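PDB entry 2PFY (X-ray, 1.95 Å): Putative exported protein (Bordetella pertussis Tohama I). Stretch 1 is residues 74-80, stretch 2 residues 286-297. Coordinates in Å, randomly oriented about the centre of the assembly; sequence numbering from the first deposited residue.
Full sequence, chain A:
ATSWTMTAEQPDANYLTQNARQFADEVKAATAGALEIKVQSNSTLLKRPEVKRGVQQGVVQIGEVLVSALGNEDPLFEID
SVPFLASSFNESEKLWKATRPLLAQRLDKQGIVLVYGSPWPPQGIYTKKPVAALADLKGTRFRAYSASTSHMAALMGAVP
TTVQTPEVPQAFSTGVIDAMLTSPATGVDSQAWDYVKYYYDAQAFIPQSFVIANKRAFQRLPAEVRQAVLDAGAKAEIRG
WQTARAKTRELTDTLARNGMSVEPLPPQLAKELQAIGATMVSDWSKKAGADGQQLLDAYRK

Stretch 1 74-80: DPLFEID
Stretch 2 286-297: KKAGADGQQLLD

A single polar link, the salt bridge between K287 and E78, ties together two stretches, more than 200 residues apart in sequence, that otherwise meet mainly through apolar side-chain atoms, some packed on backbone. K287 NZ donates a hydrogen bond to E78 OE2 at 2.8 Å, uniting opposite charges at the end of two long side chains. Both CA-to-CB bonds point sideways to the partner stretch, so reach comes from the rotamers: K287 has chi1 p (64°) and is extended beyond CB (chi2 to chi4 all t), while E78 has chi1 p (67°), chi2 t and chi3 28°. On its way the lysine passes P75, with K287 CE 4.0 Å from P75 CB, so its methylenes serve as apolar surface.

Stretch 1 leaves an extended D74 (phi/psi -153/115) and enters a 3-10 segment at P75, with P75 and L76 near -60/-25, F77 at -83/-5 and I79 at -62/-25; E78, between the last two, has -122/15. Two i to i+3 bonds hold its first turn, F77 N to D74 O at 3.0 Å and E78 N to P75 O at 3.1 Å. The side chain of D74 (chi1 t) accepts L76 N at OD1, 3.2 Å away, satisfying an amide at the start of the segment.

Stretch 2 ends one helix at K287, breaks at A288 (-83/153) and G289 (-92/-140, the N-cap position), and starts a second helix at A290. Its i to i+4 bonds include L295 N to D291 O at 3.0 Å and L296 N to G292 O at 3.0 Å. The register sets P75 CA 5.9 Å from A288 CA and L76 CA 6.5 Å from G292 CA, so P75 lies against the helix break and L76 against the first turn of the new helix. The chains run the same way, the P75-to-I79 CA path nearly parallel to helix A290 to D297.

P75, its ring C-gamma exo, points toward stretch 2 and places CG 3.7 Å from K287 O. L76 (m, t) brings CD2 to 3.7 Å from G292 N, and its CD1 lies 4.1 Å from D291 CB. Glycine allows tight local packing here: an ideal CB on G292 would sit 2.3 Å from A288 CB. L76 CD2 also meets L295 CD1 at 4.2 Å. One turn on, I79 (t, p) points toward the helix and splits its contacts: CG2 is 3.9 Å from L295 CD1 (L295 is t, t), and CD1 is 3.9 Å from L296 CD1, whose side chain is off-rotamer at -111°/30°. Together these contacts bury 418 Å², both sides summed.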

# COMPACT_ATOMS: atom_id res chain seq x y z
N ASP A 74 0.57 4.30 -14.77
CA ASP A 74 -0.63 3.64 -15.26
C ASP A 74 -1.73 3.76 -14.22
O ASP A 74 -1.61 3.18 -13.14
CB ASP A 74 -0.33 2.17 -15.62
CG ASP A 74 -1.55 1.43 -16.17
OD1 ASP A 74 -2.69 1.89 -15.95
OD2 ASP A 74 -1.37 0.38 -16.83
N PRO A 75 -2.82 4.49 -14.55
CA PRO A 75 -3.86 4.88 -13.59
C PRO A 75 -4.58 3.73 -12.91
O PRO A 75 -5.08 3.89 -11.80
CB PRO A 75 -4.87 5.67 -14.44
CG PRO A 75 -4.12 6.08 -15.66
CD PRO A 75 -3.12 5.00 -15.91
N LEU A 76 -4.67 2.58 -13.56
CA LEU A 76 -5.36 1.44 -12.97
C LEU A 76 -4.69 1.02 -11.64
O LEU A 76 -5.32 0.33 -10.82
CB LEU A 76 -5.39 0.24 -13.92
CG LEU A 76 -6.02 0.46 -15.32
CD1 LEU A 76 -5.94 -0.81 -16.21
CD2 LEU A 76 -7.46 0.97 -15.20
N PHE A 77 -3.43 1.41 -11.46
CA PHE A 77 -2.64 0.98 -10.27
C PHE A 77 -2.92 1.86 -9.02
O PHE A 77 -2.43 1.57 -7.91
CB PHE A 77 -1.14 0.93 -10.60
CG PHE A 77 -0.74 -0.26 -11.48
CD1 PHE A 77 -0.23 -1.40 -10.91
CD2 PHE A 77 -0.89 -0.21 -12.88
CE1 PHE A 77 0.14 -2.51 -11.69
CE2 PHE A 77 -0.53 -1.32 -13.67
CZ PHE A 77 -0.01 -2.47 -13.08
N GLU A 78 -3.71 2.92 -9.19
CA GLU A 78 -4.06 3.76 -8.03
C GLU A 78 -5.56 3.90 -7.74
O GLU A 78 -5.98 4.78 -6.97
CB GLU A 78 -3.40 5.15 -8.14
CG GLU A 78 -3.96 5.97 -9.29
CD GLU A 78 -3.27 7.31 -9.49
OE1 GLU A 78 -2.07 7.46 -9.16
OE2 GLU A 78 -3.95 8.22 -10.00
N ILE A 79 -6.38 3.03 -8.33
CA ILE A 79 -7.80 3.05 -7.99
C ILE A 79 -8.06 2.74 -6.50
O ILE A 79 -9.06 3.16 -5.94
CB ILE A 79 -8.69 2.14 -8.94
CG1 ILE A 79 -10.19 2.43 -8.81
CG2 ILE A 79 -8.47 0.64 -8.70
CD1 ILE A 79 -10.62 3.85 -9.14
N ASP A 80 -7.13 2.03 -5.87
CA ASP A 80 -7.24 1.68 -4.46
C ASP A 80 -6.98 2.86 -3.52
O ASP A 80 -7.11 2.74 -2.28
CB ASP A 80 -6.30 0.48 -4.12
CG ASP A 80 -4.81 0.85 -4.17
OD1 ASP A 80 -4.47 2.03 -4.38
OD2 ASP A 80 -3.96 -0.05 -4.01
N LYS A 286 -11.50 10.01 -16.25
CA LYS A 286 -11.07 10.71 -17.45
C LYS A 286 -9.75 10.14 -18.01
O LYS A 286 -9.65 9.90 -19.22
CB LYS A 286 -10.95 12.23 -17.20
CG LYS A 286 -12.29 12.94 -16.96
CD LYS A 286 -12.10 14.43 -16.58
CE LYS A 286 -13.43 15.11 -16.25
NZ LYS A 286 -13.28 16.50 -15.70
N LYS A 287 -8.77 9.91 -17.13
CA LYS A 287 -7.43 9.48 -17.57
C LYS A 287 -7.30 7.95 -17.69
O LYS A 287 -6.37 7.45 -18.31
CB LYS A 287 -6.33 10.10 -16.69
CG LYS A 287 -6.35 9.65 -15.21
CD LYS A 287 -5.10 10.07 -14.44
CE LYS A 287 -5.07 9.37 -13.07
NZ LYS A 287 -4.04 9.95 -12.17
N ALA A 288 -8.21 7.22 -17.08
CA ALA A 288 -8.29 5.80 -17.33
C ALA A 288 -9.10 5.67 -18.62
O ALA A 288 -9.89 6.55 -18.97
CB ALA A 288 -8.96 5.09 -16.17
N GLY A 289 -8.89 4.60 -19.35
CA GLY A 289 -9.55 4.47 -20.66
C GLY A 289 -10.85 3.74 -20.48
O GLY A 289 -11.55 3.95 -19.49
N ALA A 290 -11.14 2.85 -21.43
CA ALA A 290 -12.26 1.93 -21.33
C ALA A 290 -11.94 0.84 -20.32
O ALA A 290 -12.85 0.22 -19.74
CB ALA A 290 -12.55 1.31 -22.71
N ASP A 291 -10.65 0.58 -20.11
CA ASP A 291 -10.22 -0.40 -19.12
C ASP A 291 -10.63 0.07 -17.72
O ASP A 291 -11.20 -0.70 -16.95
CB ASP A 291 -8.71 -0.66 -19.23
CG ASP A 291 -8.29 -1.22 -20.61
OD1 ASP A 291 -7.44 -2.12 -20.67
OD2 ASP A 291 -8.81 -0.74 -21.64
N GLY A 292 -10.38 1.34 -17.44
CA GLY A 292 -10.90 1.99 -16.23
C GLY A 292 -12.39 1.77 -16.03
O GLY A 292 -12.81 1.25 -14.98
N GLN A 293 -13.19 2.14 -17.04
CA GLN A 293 -14.64 1.97 -16.96
C GLN A 293 -15.08 0.52 -16.74
O GLN A 293 -16.01 0.27 -15.97
CB GLN A 293 -15.37 2.58 -18.17
CG GLN A 293 -15.48 4.12 -18.15
CD GLN A 293 -16.33 4.67 -16.99
OE1 GLN A 293 -17.21 3.99 -16.45
NE2 GLN A 293 -16.06 5.91 -16.61
N GLN A 294 -14.43 -0.44 -17.40
CA GLN A 294 -14.78 -1.84 -17.15
C GLN A 294 -14.40 -2.32 -15.74
O GLN A 294 -15.03 -3.23 -15.20
CB GLN A 294 -14.34 -2.84 -18.26
CG GLN A 294 -12.95 -2.68 -18.89
CD GLN A 294 -12.72 -3.65 -20.07
OE1 GLN A 294 -12.67 -4.88 -19.90
NE2 GLN A 294 -12.56 -3.09 -21.28
N LEU A 295 -13.38 -1.69 -15.15
CA LEU A 295 -12.99 -1.97 -13.76
C LEU A 295 -14.08 -1.45 -12.81
O LEU A 295 -14.62 -2.20 -11.99
CB LEU A 295 -11.61 -1.37 -13.45
CG LEU A 295 -10.86 -1.64 -12.13
CD1 LEU A 295 -9.49 -0.99 -12.15
CD2 LEU A 295 -11.65 -1.17 -10.92
N LEU A 296 -14.41 -0.17 -12.94
CA LEU A 296 -15.46 0.45 -12.14
C LEU A 296 -16.83 -0.24 -12.28
O LEU A 296 -17.50 -0.49 -11.28
CB LEU A 296 -15.56 1.94 -12.47
CG LEU A 296 -15.14 3.02 -11.47
CD1 LEU A 296 -14.02 2.60 -10.49
CD2 LEU A 296 -14.81 4.33 -12.19
N ASP A 297 -17.22 -0.57 -13.51
CA ASP A 297 -18.42 -1.40 -13.75
C ASP A 297 -18.37 -2.73 -13.01
O ASP A 297 -19.34 -3.09 -12.32
CB ASP A 297 -18.64 -1.66 -15.26
CG ASP A 297 -18.93 -0.39 -16.05
OD1 ASP A 297 -19.43 0.59 -15.44
OD2 ASP A 297 -18.65 -0.38 -17.28